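D-hydantoinase (Ralstonia pickettii, PDB 1NFG) probably catalyses the stereospecific hydrolysis of the cyclic amide bond of D-hydantoin derivatives, using two zinc ions in each subunit. Local coordinates at residues G336-E341 with N408-S413. Numbering follows the deposited sequence.
Sequences GAPGVE and NAMDYS
Asn408 OD1 accepts two hydrogen bonds, one from Gln403 NE2 and a weak but fairly straight one from Met410 N, 3.4 Å from Asn408 OD1 with an N-H...O angle of 161°. The amide nitrogen of the same side chain donates to Asp71 OD2, so both ends of the carboxamide are held. Across the contact Glu341 meets this loop only loosely: its extended chain brings OE1 to 4.2 Å from Asn408 N, while the hydrogen bond of that oxygen goes to the preceding amide, His407 N.

Pro338 carries most of the packing, its ring set against Met410 and the phenol end of Tyr412. Pro338 CB lies 4.1 Å from Met410 CG, the second methylene of a side chain that bends at chi2 and chi3. At the pyrrolidine's other end, CD reaches the phenol tip of Tyr412, 3.6 Å from OH and 3.9 Å from CZ. The two side chains cross at about a right angle, and CD comes to the aromatic ring obliquely. Between these contacts Pro338 CG rests 3.8 Å from the backbone oxygen of Tyr412. CG of Tyr412 stands between its own backbone N and carbonyl carbon (chi1 80°), and the phenol passes the proline toward Ala337, whose CB is 4.2 Å from Tyr412 OH.

Two loops of the amidohydrolase fold thus meet, and the Gly336 end of 336-341 leads toward the metal site: Gly336 follows Asn335, a probable substrate-binding residue, and its side-chain position is about 8 Å from a bound zinc ion. Gly339 N donates to His314 ND1, next to the zinc ligand Asp313. No hydrogen bond joins the segments directly; the apolar packing on Pro338 is flanked by bonds from Glu341 to His407, Pro338 O to Ser414 OG and Ser413 OG to Glu342 OE2, which tie the loops together.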
ATOM      1  N   GLY A 336      10.498 -29.487 -10.063  1.00 31.24           N
ATOM      2  CA  GLY A 336      10.220 -30.130  -8.794  1.00 28.37           C
ATOM      3  C   GLY A 336      11.439 -30.584  -8.031  1.00 27.41           C
ATOM      4  O   GLY A 336      12.465 -30.922  -8.624  1.00 27.97           O
ATOM      5  N   ALA A 337      11.318 -30.589  -6.705  1.00 26.63           N
ATOM      6  CA  ALA A 337      12.394 -31.021  -5.816  1.00 25.77           C
ATOM      7  C   ALA A 337      11.802 -31.804  -4.640  1.00 25.02           C
ATOM      8  O   ALA A 337      10.660 -31.580  -4.239  1.00 25.50           O
ATOM      9  CB  ALA A 337      13.177 -29.817  -5.310  1.00 24.90           C
ATOM     10  N   PRO A 338      12.581 -32.732  -4.071  1.00 24.72           N
ATOM     11  CA  PRO A 338      12.134 -33.551  -2.943  1.00 25.52           C
ATOM     12  C   PRO A 338      12.256 -32.853  -1.589  1.00 25.96           C
ATOM     13  O   PRO A 338      13.062 -31.937  -1.421  1.00 25.85           O
ATOM     14  CB  PRO A 338      13.047 -34.764  -3.037  1.00 25.37           C
ATOM     15  CG  PRO A 338      14.353 -34.128  -3.423  1.00 24.78           C
ATOM     16  CD  PRO A 338      13.937 -33.127  -4.499  1.00 25.19           C
ATOM     17  N   GLY A 339      11.458 -33.300  -0.623  1.00 25.80           N
ATOM     18  CA  GLY A 339      11.522 -32.714   0.701  1.00 25.13           C
ATOM     19  C   GLY A 339      10.500 -33.196   1.717  1.00 24.63           C
ATOM     20  O   GLY A 339      10.474 -32.686   2.831  1.00 26.29           O
ATOM     21  N   VAL A 340       9.667 -34.171   1.366  1.00 23.67           N
ATOM     22  CA  VAL A 340       8.653 -34.644   2.309  1.00 21.94           C
ATOM     23  C   VAL A 340       9.262 -35.130   3.623  1.00 22.27           C
ATOM     24  O   VAL A 340       8.650 -34.993   4.684  1.00 22.04           O
ATOM     25  CB  VAL A 340       7.780 -35.785   1.704  1.00 20.10           C
ATOM     26  CG1 VAL A 340       8.565 -37.089   1.656  1.00 17.39           C
ATOM     27  CG2 VAL A 340       6.500 -35.944   2.511  1.00 15.58           C
ATOM     28  N   GLU A 341      10.473 -35.675   3.557  1.00 22.26           N
ATOM     29  CA  GLU A 341      11.126 -36.184   4.757  1.00 23.85           C
ATOM     30  C   GLU A 341      11.793 -35.103   5.600  1.00 23.85           C
ATOM     31  O   GLU A 341      11.694 -35.118   6.824  1.00 23.81           O
ATOM     32  CB  GLU A 341      12.176 -37.241   4.402  1.00 24.21           C
ATOM     33  CG  GLU A 341      12.601 -38.079   5.610  1.00 27.27           C
ATOM     34  CD  GLU A 341      13.637 -39.135   5.281  1.00 29.59           C
ATOM     35  OE1 GLU A 341      13.506 -39.809   4.236  1.00 30.72           O
ATOM     36  OE2 GLU A 341      14.585 -39.300   6.080  1.00 31.98           O
ATOM     37  N   ASN A 408      13.956 -42.295   0.885  1.00 32.84           N
ATOM     38  CA  ASN A 408      13.111 -42.368  -0.304  1.00 32.07           C
ATOM     39  C   ASN A 408      13.927 -42.911  -1.483  1.00 31.99           C
ATOM     40  O   ASN A 408      15.045 -43.399  -1.295  1.00 32.58           O
ATOM     41  CB  ASN A 408      12.509 -40.992  -0.621  1.00 31.76           C
ATOM     42  CG  ASN A 408      13.500 -40.048  -1.272  1.00 30.58           C
ATOM     43  OD1 ASN A 408      14.692 -40.053  -0.956  1.00 29.00           O
ATOM     44  ND2 ASN A 408      13.004 -39.218  -2.179  1.00 29.08           N
ATOM     45  N   ALA A 409      13.379 -42.832  -2.690  1.00 31.18           N
ATOM     46  CA  ALA A 409      14.071 -43.360  -3.861  1.00 31.85           C
ATOM     47  C   ALA A 409      14.843 -42.341  -4.711  1.00 33.31           C
ATOM     48  O   ALA A 409      15.220 -42.645  -5.846  1.00 34.44           O
ATOM     49  CB  ALA A 409      13.074 -44.111  -4.736  1.00 29.26           C
ATOM     50  N   MET A 410      15.094 -41.148  -4.170  1.00 33.32           N
ATOM     51  CA  MET A 410      15.809 -40.106  -4.909  1.00 33.30           C
ATOM     52  C   MET A 410      17.327 -40.211  -4.858  1.00 33.62           C
ATOM     53  O   MET A 410      17.885 -40.860  -3.975  1.00 34.14           O
ATOM     54  CB  MET A 410      15.386 -38.725  -4.411  1.00 33.88           C
ATOM     55  CG  MET A 410      14.088 -38.240  -5.021  1.00 35.67           C
ATOM     56  SD  MET A 410      14.243 -38.045  -6.805  1.00 35.62           S
ATOM     57  CE  MET A 410      15.035 -36.450  -6.895  1.00 36.39           C
ATOM     58  N   ASP A 411      17.992 -39.559  -5.810  1.00 34.14           N
ATOM     59  CA  ASP A 411      19.451 -39.583  -5.870  1.00 34.41           C
ATOM     60  C   ASP A 411      20.109 -38.333  -5.286  1.00 33.77           C
ATOM     61  O   ASP A 411      21.314 -38.132  -5.433  1.00 33.08           O
ATOM     62  CB  ASP A 411      19.924 -39.817  -7.310  1.00 36.24           C
ATOM     63  CG  ASP A 411      19.407 -38.773  -8.282  1.00 39.77           C
ATOM     64  OD1 ASP A 411      18.261 -38.302  -8.107  1.00 40.75           O
ATOM     65  OD2 ASP A 411      20.147 -38.441  -9.237  1.00 40.58           O
ATOM     66  N   TYR A 412      19.314 -37.498  -4.620  1.00 33.45           N
ATOM     67  CA  TYR A 412      19.835 -36.293  -3.976  1.00 32.93           C
ATOM     68  C   TYR A 412      18.812 -35.668  -3.032  1.00 32.48           C
ATOM     69  O   TYR A 412      17.623 -35.994  -3.074  1.00 32.36           O
ATOM     70  CB  TYR A 412      20.277 -35.244  -5.012  1.00 32.03           C
ATOM     71  CG  TYR A 412      19.156 -34.425  -5.620  1.00 31.76           C
ATOM     72  CD1 TYR A 412      18.422 -34.900  -6.708  1.00 32.81           C
ATOM     73  CD2 TYR A 412      18.826 -33.172  -5.103  1.00 32.22           C
ATOM     74  CE1 TYR A 412      17.386 -34.144  -7.269  1.00 32.45           C
ATOM     75  CE2 TYR A 412      17.792 -32.409  -5.652  1.00 32.42           C
ATOM     76  CZ  TYR A 412      17.076 -32.899  -6.734  1.00 33.34           C
ATOM     77  OH  TYR A 412      16.056 -32.146  -7.275  1.00 32.28           O
ATOM     78  N   SER A 413      19.296 -34.776  -2.170  1.00 32.52           N
ATOM     79  CA  SER A 413      18.446 -34.059  -1.224  1.00 31.72           C
ATOM     80  C   SER A 413      18.581 -32.560  -1.483  1.00 31.07           C
ATOM     81  O   SER A 413      19.668 -32.074  -1.810  1.00 29.81           O
ATOM     82  CB  SER A 413      18.860 -34.354   0.214  1.00 31.11           C
ATOM     83  OG  SER A 413      18.124 -33.539   1.110  1.00 30.87           O
TER